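PDB 3HDQ: UDP-galactopyranose mutase from Deinococcus radiodurans, which probably catalyses the FAD-dependent interconversion of UDP-galactopyranose and UDP-galactofuranose. Local coordinates for residues D73-G83 with L277-D285; V359-T367 with V376-L387. One frame throughout, in Å; residues are numbered along the deposited sequence.

Contact 1: D73-G83 with L277-D285. With FAD (flavin-adenine dinucleotide), chain L.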
# COMPACT_ATOMS: atom_id res chain seq x y z
N ASP A 73 -0.26 -3.38 -10.08
CA ASP A 73 1.00 -3.86 -10.64
C ASP A 73 1.74 -2.79 -11.44
O ASP A 73 1.31 -1.64 -11.49
CB ASP A 73 0.80 -5.13 -11.48
CG ASP A 73 -0.04 -4.89 -12.73
OD1 ASP A 73 -0.23 -3.73 -13.18
OD2 ASP A 73 -0.50 -5.89 -13.28
N ASP A 74 2.85 -3.16 -12.07
CA ASP A 74 3.67 -2.19 -12.81
C ASP A 74 2.87 -1.45 -13.88
O ASP A 74 3.15 -0.29 -14.19
CB ASP A 74 4.88 -2.87 -13.45
CG ASP A 74 5.96 -3.22 -12.42
OD1 ASP A 74 5.77 -2.90 -11.23
OD2 ASP A 74 6.99 -3.80 -12.82
N ALA A 75 1.86 -2.12 -14.44
CA ALA A 75 1.06 -1.54 -15.52
C ALA A 75 -0.13 -0.74 -15.02
O ALA A 75 -0.86 -0.14 -15.82
CB ALA A 75 0.60 -2.63 -16.48
N GLY A 76 -0.35 -0.74 -13.71
CA GLY A 76 -1.50 -0.06 -13.13
C GLY A 76 -2.77 -0.90 -13.09
O GLY A 76 -3.87 -0.35 -13.02
N VAL A 77 -2.63 -2.22 -13.16
CA VAL A 77 -3.79 -3.10 -13.04
C VAL A 77 -3.91 -3.64 -11.60
O VAL A 77 -2.94 -4.12 -11.03
CB VAL A 77 -3.72 -4.29 -14.04
CG1 VAL A 77 -4.94 -5.20 -13.88
CG2 VAL A 77 -3.63 -3.77 -15.47
N LEU A 78 -5.10 -3.53 -11.02
CA LEU A 78 -5.37 -4.09 -9.70
C LEU A 78 -5.34 -5.61 -9.74
O LEU A 78 -6.13 -6.22 -10.45
CB LEU A 78 -6.74 -3.60 -9.21
CG LEU A 78 -7.18 -4.01 -7.80
CD1 LEU A 78 -6.21 -3.47 -6.73
CD2 LEU A 78 -8.59 -3.52 -7.54
N ILE A 79 -4.43 -6.23 -9.00
CA ILE A 79 -4.27 -7.69 -9.01
C ILE A 79 -4.26 -8.30 -7.61
O ILE A 79 -4.17 -7.59 -6.60
CB ILE A 79 -2.94 -8.12 -9.63
CG1 ILE A 79 -1.79 -7.62 -8.74
CG2 ILE A 79 -2.84 -7.61 -11.06
CD1 ILE A 79 -0.45 -8.17 -9.06
N HIS A 80 -4.35 -9.62 -7.56
CA HIS A 80 -4.16 -10.36 -6.30
C HIS A 80 -2.87 -11.16 -6.38
O HIS A 80 -2.80 -12.18 -7.07
CB HIS A 80 -5.33 -11.31 -6.04
CG HIS A 80 -6.68 -10.66 -6.14
ND1 HIS A 80 -7.86 -11.37 -6.06
CD2 HIS A 80 -7.03 -9.36 -6.34
CE1 HIS A 80 -8.88 -10.54 -6.19
NE2 HIS A 80 -8.40 -9.31 -6.37
N PRO A 81 -1.83 -10.70 -5.69
CA PRO A 81 -0.53 -11.39 -5.79
C PRO A 81 -0.60 -12.88 -5.45
O PRO A 81 0.21 -13.63 -5.99
CB PRO A 81 0.36 -10.65 -4.78
CG PRO A 81 -0.29 -9.28 -4.65
CD PRO A 81 -1.77 -9.52 -4.81
N TYR A 82 -1.54 -13.30 -4.60
CA TYR A 82 -1.59 -14.71 -4.17
C TYR A 82 -2.75 -15.51 -4.75
O TYR A 82 -3.30 -16.41 -4.09
CB TYR A 82 -1.62 -14.83 -2.64
CG TYR A 82 -0.56 -14.01 -1.96
CD1 TYR A 82 -0.85 -12.75 -1.44
CD2 TYR A 82 0.74 -14.49 -1.84
CE1 TYR A 82 0.13 -11.99 -0.83
CE2 TYR A 82 1.73 -13.73 -1.22
CZ TYR A 82 1.42 -12.47 -0.72
OH TYR A 82 2.39 -11.71 -0.11
N GLY A 83 -3.13 -15.19 -5.99
CA GLY A 83 -4.20 -15.91 -6.65
C GLY A 83 -5.54 -15.22 -6.48
O GLY A 83 -5.73 -14.42 -5.58
N LEU A 277 1.82 -22.87 -3.48
CA LEU A 277 1.60 -22.47 -4.87
C LEU A 277 2.72 -21.57 -5.35
O LEU A 277 3.32 -20.84 -4.58
CB LEU A 277 0.29 -21.68 -5.01
CG LEU A 277 -0.97 -22.49 -4.74
CD1 LEU A 277 -2.18 -21.59 -4.63
CD2 LEU A 277 -1.14 -23.55 -5.83
N GLU A 278 2.98 -21.63 -6.65
CA GLU A 278 3.82 -20.63 -7.29
C GLU A 278 2.98 -19.87 -8.30
O GLU A 278 2.27 -20.47 -9.10
CB GLU A 278 5.02 -21.27 -7.97
CG GLU A 278 5.85 -20.27 -8.77
CD GLU A 278 6.82 -20.95 -9.72
OE1 GLU A 278 7.11 -22.15 -9.52
OE2 GLU A 278 7.29 -20.28 -10.66
N PHE A 279 3.05 -18.54 -8.26
CA PHE A 279 2.22 -17.71 -9.11
C PHE A 279 3.05 -17.06 -10.19
O PHE A 279 4.07 -16.46 -9.91
CB PHE A 279 1.54 -16.61 -8.28
CG PHE A 279 0.80 -17.12 -7.08
CD1 PHE A 279 1.39 -17.13 -5.83
CD2 PHE A 279 -0.50 -17.59 -7.21
CE1 PHE A 279 0.71 -17.59 -4.72
CE2 PHE A 279 -1.19 -18.06 -6.10
CZ PHE A 279 -0.59 -18.06 -4.85
N ARG A 280 2.61 -17.20 -11.44
CA ARG A 280 3.26 -16.48 -12.51
C ARG A 280 2.33 -15.43 -13.10
O ARG A 280 1.31 -15.74 -13.74
CB ARG A 280 3.83 -17.44 -13.56
CG ARG A 280 5.13 -18.07 -13.10
CD ARG A 280 5.62 -19.16 -14.02
NE ARG A 280 6.36 -20.17 -13.27
CZ ARG A 280 6.92 -21.24 -13.81
NH1 ARG A 280 6.85 -21.45 -15.12
NH2 ARG A 280 7.57 -22.11 -13.04
N HIS A 281 2.68 -14.17 -12.86
CA HIS A 281 1.90 -13.02 -13.30
C HIS A 281 2.33 -12.53 -14.68
O HIS A 281 3.52 -12.48 -14.99
CB HIS A 281 2.03 -11.89 -12.28
CG HIS A 281 1.38 -12.19 -10.96
ND1 HIS A 281 0.06 -11.90 -10.70
CD2 HIS A 281 1.88 -12.77 -9.84
CE1 HIS A 281 -0.23 -12.29 -9.46
NE2 HIS A 281 0.85 -12.82 -8.92
N GLU A 282 1.36 -12.16 -15.51
CA GLU A 282 1.66 -11.62 -16.84
C GLU A 282 0.74 -10.45 -17.16
O GLU A 282 -0.40 -10.41 -16.72
CB GLU A 282 1.51 -12.70 -17.92
CG GLU A 282 2.56 -13.82 -17.85
CD GLU A 282 2.31 -14.94 -18.87
OE1 GLU A 282 1.62 -14.68 -19.88
OE2 GLU A 282 2.80 -16.08 -18.64
N THR A 283 1.26 -9.50 -17.93
CA THR A 283 0.43 -8.42 -18.44
C THR A 283 0.47 -8.45 -19.96
O THR A 283 1.54 -8.53 -20.55
CB THR A 283 0.91 -7.05 -17.95
OG1 THR A 283 0.88 -7.01 -16.51
CG2 THR A 283 0.02 -5.93 -18.52
N HIS A 284 -0.70 -8.39 -20.58
CA HIS A 284 -0.80 -8.49 -22.02
C HIS A 284 -1.39 -7.22 -22.57
O HIS A 284 -2.22 -6.57 -21.92
CB HIS A 284 -1.68 -9.68 -22.41
CG HIS A 284 -1.04 -11.00 -22.10
ND1 HIS A 284 -1.33 -11.72 -20.96
CD2 HIS A 284 -0.12 -11.72 -22.78
CE1 HIS A 284 -0.62 -12.83 -20.96
NE2 HIS A 284 0.12 -12.86 -22.05
N ASP A 285 -0.97 -6.85 -23.77
CA ASP A 285 -1.42 -5.62 -24.39
C ASP A 285 -2.73 -5.82 -25.17
O ASP A 285 -2.76 -5.67 -26.39
CB ASP A 285 -0.32 -5.03 -25.27
CG ASP A 285 -0.51 -3.54 -25.54
OD1 ASP A 285 -0.87 -2.79 -24.60
OD2 ASP A 285 -0.30 -3.12 -26.70
PA FAD L . -3.82 -15.89 6.02
O1A FAD L . -4.23 -15.05 4.96
O2A FAD L . -3.00 -16.91 5.51
O5B FAD L . -3.02 -14.99 7.00
C5B FAD L . -2.24 -15.46 8.03
C4B FAD L . -1.09 -14.52 8.17
O4B FAD L . -0.26 -14.92 9.20
C3B FAD L . -0.25 -14.58 6.91
O3B FAD L . -0.22 -13.37 6.22
C2B FAD L . 1.12 -14.92 7.40
O2B FAD L . 2.05 -14.14 6.75
C1B FAD L . 1.04 -14.62 8.87
N9A FAD L . 2.03 -15.38 9.63
C8A FAD L . 2.23 -16.70 9.66
N7A FAD L . 3.23 -16.98 10.45
C5A FAD L . 3.70 -15.85 10.95
C6A FAD L . 4.72 -15.54 11.82
N6A FAD L . 5.35 -16.47 12.45
N1A FAD L . 4.97 -14.26 12.15
C2A FAD L . 4.23 -13.27 11.62
N3A FAD L . 3.22 -13.57 10.77
C4A FAD L . 2.96 -14.83 10.42
N1 FAD L . -11.40 -17.59 -0.27
C2 FAD L . -12.59 -17.19 -0.73
O2 FAD L . -13.50 -16.98 0.02
N3 FAD L . -12.75 -17.02 -2.04
C4 FAD L . -11.72 -17.25 -2.89
O4 FAD L . -11.84 -17.11 -4.06
C4X FAD L . -10.53 -17.67 -2.41
N5 FAD L . -9.52 -17.91 -3.27
C5X FAD L . -8.33 -18.33 -2.79
C6 FAD L . -7.30 -18.56 -3.67
C7 FAD L . -6.09 -18.98 -3.19
C7M FAD L . -4.98 -19.24 -4.12
C8 FAD L . -5.90 -19.15 -1.85
C8M FAD L . -4.57 -19.61 -1.39
C9 FAD L . -6.93 -18.91 -0.97
C9A FAD L . -8.16 -18.50 -1.43
N10 FAD L . -9.19 -18.25 -0.58
C10 FAD L . -10.37 -17.84 -1.08
C1' FAD L . -9.09 -18.54 0.88
C2' FAD L . -8.57 -17.37 1.69
O2' FAD L . -7.29 -17.13 1.23
C3' FAD L . -8.49 -17.66 3.18
O3' FAD L . -9.68 -17.88 3.79
C4' FAD L . -8.09 -16.44 3.93
O4' FAD L . -7.32 -15.71 3.03
C5' FAD L . -7.35 -16.87 5.16
O5' FAD L . -7.29 -15.94 6.17
P FAD L . -6.33 -16.19 7.36
O1P FAD L . -6.25 -15.02 8.14
O2P FAD L . -6.90 -17.23 8.14
O3P FAD L . -4.95 -16.64 6.79
O HOH W 1 2.39 -5.30 -15.00
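Pro-81 O accepts NE2-H of His-281 at 3.1 Å and also sits over one face of the Phe-279 ring, a contact of packing and not a bond. The pair illustrates how a loop can be tied to a sheet without strand pairing, since 277-284 is part of strand 274-284, outermost within this chain in the mixed six-stranded sheet, and 73-83 carries the second strand of a small hairpin and the loop running on to the flavin. The oxygen lies in the imidazole plane, while NE2 stands 33° out of the carbonyl plane. CG of His-281 is anti to the carbonyl carbon (chi1 -68°), which brings the ring edge, with NE2, to Pro-81 O. On the face of Phe-279 that carries this oxygen, Tyr-82 CA makes a CH-pi contact, 3.8 Å from the centroid, while the Tyr-82 hydroxyl bonds His-63. At the hairpin turn the contact is looser: Thr-283 CG2 rests on Ala-75 CB, a water 2.7 Å from Thr-283 OG1 accepts a weak bond from Ala-75 N, and Ser-321 binds both Thr-283 and Asp-73. At the flavin end a side chain on Gly-83 would strike the FAD methyl C7M, which lies 3.3 Å from Tyr-82 O and meets the edge of Phe-279.

Contact 2: V359-T367 with V376-L387. With FAD (flavin-adenine dinucleotide), chain L.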
# COMPACT_ATOMS: atom_id res chain seq x y z
N VAL A 359 -2.74 -18.49 24.65
CA VAL A 359 -2.72 -18.42 23.20
C VAL A 359 -4.02 -18.96 22.63
O VAL A 359 -4.46 -20.05 23.00
CB VAL A 359 -1.54 -19.21 22.60
CG1 VAL A 359 -1.47 -19.01 21.10
CG2 VAL A 359 -0.24 -18.76 23.24
N THR A 360 -4.65 -18.20 21.75
CA THR A 360 -5.76 -18.75 20.98
C THR A 360 -5.49 -18.81 19.48
O THR A 360 -4.96 -17.87 18.88
CB THR A 360 -7.17 -18.17 21.37
OG1 THR A 360 -7.90 -17.83 20.19
CG2 THR A 360 -7.06 -16.98 22.26
N PHE A 361 -5.85 -19.94 18.89
CA PHE A 361 -5.54 -20.25 17.50
C PHE A 361 -6.78 -20.01 16.64
O PHE A 361 -7.88 -20.46 16.99
CB PHE A 361 -5.04 -21.70 17.39
CG PHE A 361 -3.75 -21.95 18.12
CD1 PHE A 361 -3.71 -21.95 19.51
CD2 PHE A 361 -2.57 -22.17 17.42
CE1 PHE A 361 -2.54 -22.16 20.18
CE2 PHE A 361 -1.38 -22.38 18.09
CZ PHE A 361 -1.37 -22.39 19.48
N VAL A 362 -6.60 -19.30 15.53
CA VAL A 362 -7.72 -18.92 14.66
C VAL A 362 -7.26 -18.85 13.22
O VAL A 362 -6.14 -18.40 12.96
CB VAL A 362 -8.27 -17.51 15.00
CG1 VAL A 362 -9.61 -17.30 14.31
CG2 VAL A 362 -8.40 -17.32 16.50
N GLY A 363 -8.11 -19.29 12.30
CA GLY A 363 -7.87 -19.09 10.88
C GLY A 363 -7.55 -20.36 10.12
O GLY A 363 -7.37 -21.42 10.72
N ARG A 364 -7.45 -20.24 8.80
CA ARG A 364 -7.22 -21.41 7.95
C ARG A 364 -5.99 -22.22 8.38
O ARG A 364 -6.06 -23.44 8.51
CB ARG A 364 -7.12 -21.03 6.47
CG ARG A 364 -6.69 -22.19 5.59
CD ARG A 364 -6.38 -21.81 4.13
NE ARG A 364 -7.58 -21.71 3.32
CZ ARG A 364 -7.65 -21.98 2.02
NH1 ARG A 364 -6.58 -22.37 1.35
NH2 ARG A 364 -8.80 -21.84 1.38
N LEU A 365 -4.86 -21.54 8.59
CA LEU A 365 -3.58 -22.22 8.86
C LEU A 365 -3.47 -22.73 10.29
O LEU A 365 -2.98 -23.84 10.54
CB LEU A 365 -2.41 -21.29 8.59
CG LEU A 365 -2.40 -20.73 7.17
CD1 LEU A 365 -1.18 -19.84 6.98
CD2 LEU A 365 -2.41 -21.90 6.19
N ALA A 366 -3.92 -21.91 11.23
CA ALA A 366 -3.77 -22.17 12.64
C ALA A 366 -4.70 -23.27 13.16
O ALA A 366 -4.38 -23.96 14.14
CB ALA A 366 -3.98 -20.86 13.41
N THR A 367 -5.85 -23.44 12.51
CA THR A 367 -6.79 -24.48 12.91
C THR A 367 -6.92 -25.55 11.83
O THR A 367 -7.78 -26.43 11.92
CB THR A 367 -8.19 -23.93 13.29
OG1 THR A 367 -8.85 -23.39 12.13
CG2 THR A 367 -8.06 -22.85 14.34
N VAL A 376 -13.65 -17.78 7.57
CA VAL A 376 -12.65 -17.28 8.50
C VAL A 376 -13.18 -16.06 9.26
O VAL A 376 -13.01 -15.98 10.47
CB VAL A 376 -11.29 -16.99 7.84
CG1 VAL A 376 -10.36 -16.26 8.82
CG2 VAL A 376 -10.65 -18.30 7.39
N VAL A 377 -13.83 -15.12 8.57
CA VAL A 377 -14.44 -13.99 9.26
C VAL A 377 -15.40 -14.49 10.36
O VAL A 377 -15.35 -14.04 11.50
CB VAL A 377 -15.15 -13.01 8.30
CG1 VAL A 377 -15.91 -11.97 9.09
CG2 VAL A 377 -14.15 -12.33 7.37
N ALA A 378 -16.26 -15.44 10.01
CA ALA A 378 -17.23 -15.97 10.97
C ALA A 378 -16.52 -16.63 12.15
O ALA A 378 -16.96 -16.50 13.29
CB ALA A 378 -18.18 -16.98 10.29
N GLN A 379 -15.43 -17.34 11.86
CA GLN A 379 -14.63 -17.95 12.92
C GLN A 379 -14.08 -16.89 13.86
O GLN A 379 -14.15 -17.02 15.09
CB GLN A 379 -13.49 -18.80 12.34
CG GLN A 379 -12.85 -19.76 13.36
CD GLN A 379 -11.56 -20.41 12.86
OE1 GLN A 379 -10.73 -19.77 12.21
NE2 GLN A 379 -11.39 -21.70 13.19
N ALA A 380 -13.52 -15.83 13.29
CA ALA A 380 -12.92 -14.75 14.07
C ALA A 380 -13.94 -14.02 14.95
O ALA A 380 -13.66 -13.71 16.11
CB ALA A 380 -12.17 -13.77 13.15
N LEU A 381 -15.13 -13.76 14.40
CA LEU A 381 -16.19 -13.10 15.14
C LEU A 381 -16.62 -13.97 16.31
O LEU A 381 -16.88 -13.47 17.40
CB LEU A 381 -17.40 -12.80 14.26
CG LEU A 381 -17.16 -11.78 13.14
CD1 LEU A 381 -18.41 -11.64 12.27
CD2 LEU A 381 -16.75 -10.43 13.72
N ALA A 382 -16.70 -15.27 16.07
CA ALA A 382 -17.13 -16.20 17.12
C ALA A 382 -16.06 -16.34 18.20
O ALA A 382 -16.38 -16.50 19.37
CB ALA A 382 -17.50 -17.56 16.53
N THR A 383 -14.80 -16.28 17.80
CA THR A 383 -13.70 -16.31 18.76
C THR A 383 -13.75 -15.06 19.63
O THR A 383 -13.49 -15.12 20.83
CB THR A 383 -12.33 -16.43 18.06
OG1 THR A 383 -12.24 -17.70 17.41
CG2 THR A 383 -11.19 -16.33 19.06
N PHE A 384 -14.09 -13.92 19.03
CA PHE A 384 -14.17 -12.66 19.78
C PHE A 384 -15.22 -12.75 20.88
O PHE A 384 -14.96 -12.39 22.02
CB PHE A 384 -14.46 -11.47 18.86
CG PHE A 384 -14.72 -10.19 19.60
CD1 PHE A 384 -13.73 -9.60 20.37
CD2 PHE A 384 -15.97 -9.57 19.51
CE1 PHE A 384 -13.97 -8.42 21.06
CE2 PHE A 384 -16.22 -8.38 20.19
CZ PHE A 384 -15.22 -7.81 20.96
N ARG A 385 -16.42 -13.24 20.54
CA ARG A 385 -17.47 -13.44 21.53
C ARG A 385 -17.05 -14.39 22.66
O ARG A 385 -17.43 -14.19 23.82
CB ARG A 385 -18.75 -13.95 20.87
CG ARG A 385 -19.60 -12.85 20.25
CD ARG A 385 -20.85 -13.43 19.59
NE ARG A 385 -20.73 -13.53 18.13
CZ ARG A 385 -20.53 -14.66 17.46
NH1 ARG A 385 -20.44 -15.82 18.10
NH2 ARG A 385 -20.43 -14.63 16.13
N ARG A 386 -16.26 -15.41 22.34
CA ARG A 386 -15.74 -16.27 23.40
C ARG A 386 -14.70 -15.55 24.27
O ARG A 386 -14.77 -15.64 25.49
CB ARG A 386 -15.18 -17.58 22.84
CG ARG A 386 -16.25 -18.53 22.34
CD ARG A 386 -15.75 -19.96 22.32
NE ARG A 386 -14.40 -20.02 21.77
CZ ARG A 386 -14.12 -20.10 20.47
NH1 ARG A 386 -15.10 -20.14 19.56
NH2 ARG A 386 -12.85 -20.14 20.08
N LEU A 387 -13.76 -14.84 23.67
CA LEU A 387 -12.80 -14.07 24.47
C LEU A 387 -13.52 -13.13 25.42
O LEU A 387 -13.09 -12.92 26.54
CB LEU A 387 -11.84 -13.25 23.60
CG LEU A 387 -10.46 -13.77 23.18
CD1 LEU A 387 -10.02 -14.95 24.03
CD2 LEU A 387 -10.44 -14.13 21.71
PA FAD L . -3.82 -15.89 6.02
O1A FAD L . -4.23 -15.05 4.96
O2A FAD L . -3.00 -16.91 5.51
O5B FAD L . -3.02 -14.99 7.00
C5B FAD L . -2.24 -15.46 8.03
C4B FAD L . -1.09 -14.52 8.17
O4B FAD L . -0.26 -14.92 9.20
C3B FAD L . -0.25 -14.58 6.91
O3B FAD L . -0.22 -13.37 6.22
C2B FAD L . 1.12 -14.92 7.40
O2B FAD L . 2.05 -14.14 6.75
C1B FAD L . 1.04 -14.62 8.87
N9A FAD L . 2.03 -15.38 9.63
C8A FAD L . 2.23 -16.70 9.66
N7A FAD L . 3.23 -16.98 10.45
C5A FAD L . 3.70 -15.85 10.95
C6A FAD L . 4.72 -15.54 11.82
N6A FAD L . 5.35 -16.47 12.45
N1A FAD L . 4.97 -14.26 12.15
C2A FAD L . 4.23 -13.27 11.62
N3A FAD L . 3.22 -13.57 10.77
C4A FAD L . 2.96 -14.83 10.42
N1 FAD L . -11.40 -17.59 -0.27
C2 FAD L . -12.59 -17.19 -0.73
O2 FAD L . -13.50 -16.98 0.02
N3 FAD L . -12.75 -17.02 -2.04
C4 FAD L . -11.72 -17.25 -2.89
O4 FAD L . -11.84 -17.11 -4.06
C4X FAD L . -10.53 -17.67 -2.41
N5 FAD L . -9.52 -17.91 -3.27
C5X FAD L . -8.33 -18.33 -2.79
C6 FAD L . -7.30 -18.56 -3.67
C7 FAD L . -6.09 -18.98 -3.19
C7M FAD L . -4.98 -19.24 -4.12
C8 FAD L . -5.90 -19.15 -1.85
C8M FAD L . -4.57 -19.61 -1.39
C9 FAD L . -6.93 -18.91 -0.97
C9A FAD L . -8.16 -18.50 -1.43
N10 FAD L . -9.19 -18.25 -0.58
C10 FAD L . -10.37 -17.84 -1.08
C1' FAD L . -9.09 -18.54 0.88
C2' FAD L . -8.57 -17.37 1.69
O2' FAD L . -7.29 -17.13 1.23
C3' FAD L . -8.49 -17.66 3.18
O3' FAD L . -9.68 -17.88 3.79
C4' FAD L . -8.09 -16.44 3.93
O4' FAD L . -7.32 -15.71 3.03
C5' FAD L . -7.35 -16.87 5.16
O5' FAD L . -7.29 -15.94 6.17
P FAD L . -6.33 -16.19 7.36
O1P FAD L . -6.25 -15.02 8.14
O2P FAD L . -6.90 -17.23 8.14
O3P FAD L . -4.95 -16.64 6.79
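Thr-360 sends its CG2 tip to tip against CD1 of Leu-387, 4.0 Å away, and thereby begins the packing of helix 376-387 on strand 359-361, an edge strand of the five-stranded parallel sheet in the Rossmann-like FAD domain. Val-362 follows with both branches engaged: CG2 meets Thr-383 CG2 tip to tip, and CG1, anti to the backbone N (chi1 -167°), lies along the amide of Gln-379. At Gly-363, past the strand, polar contacts take over. Its N-H gives a 2.7 Å bond to Gln-379 OE1, bent to 138°, while a side chain at this glycine would collide with FAD O2P. The next amide, Arg-364 N, donates to that same phosphate oxygen at 3.1 Å, and Val-376 CG1 flanks it from the helix. The guanidinium of Arg-364 lays one face over FAD C1', its NH1 and NH2 held by the carbonyls of Tyr-334 and Tyr-371. Thr-367 closes the loop: its OG1 accepts Gln-379 NE2 in the amide plane at 3.2 Å, nearly straight at 174°. A leucine in place of Gln-379 would probably leave Gly-363 N without its acceptor and the Thr-367 hydroxyl without its donor, freeing the turn to shift beside the phosphate. Thr-367 OG1 in turn donates to Gly-363 O at 2.8 Å, and the backbone N-H of the same threonine reaches that oxygen from the opposite face of the carbonyl.

Both contacts touch the same FAD, yet they lie on opposite sides of the chain's centre, with their own centres about 30 Å apart and their nearest atoms about 7 Å apart. Contact 1 is partly buried and meets the methyl-bearing end of the flavin; contact 2 is a buried contact and reaches the pyrophosphate. They share no strand or helix: one sets a loop on an edge strand of the mixed sheet, the other a helix on an edge strand of the parallel sheet. Their chemistry follows place. A phenylalanine face, a histidine edge and a water serve the more open site, whereas aliphatic packing and a glutamine amide bridging a backbone N-H and a threonine hydroxyl serve the interior, where one backbone N-H, that of Arg-364, is given to a phosphate oxygen.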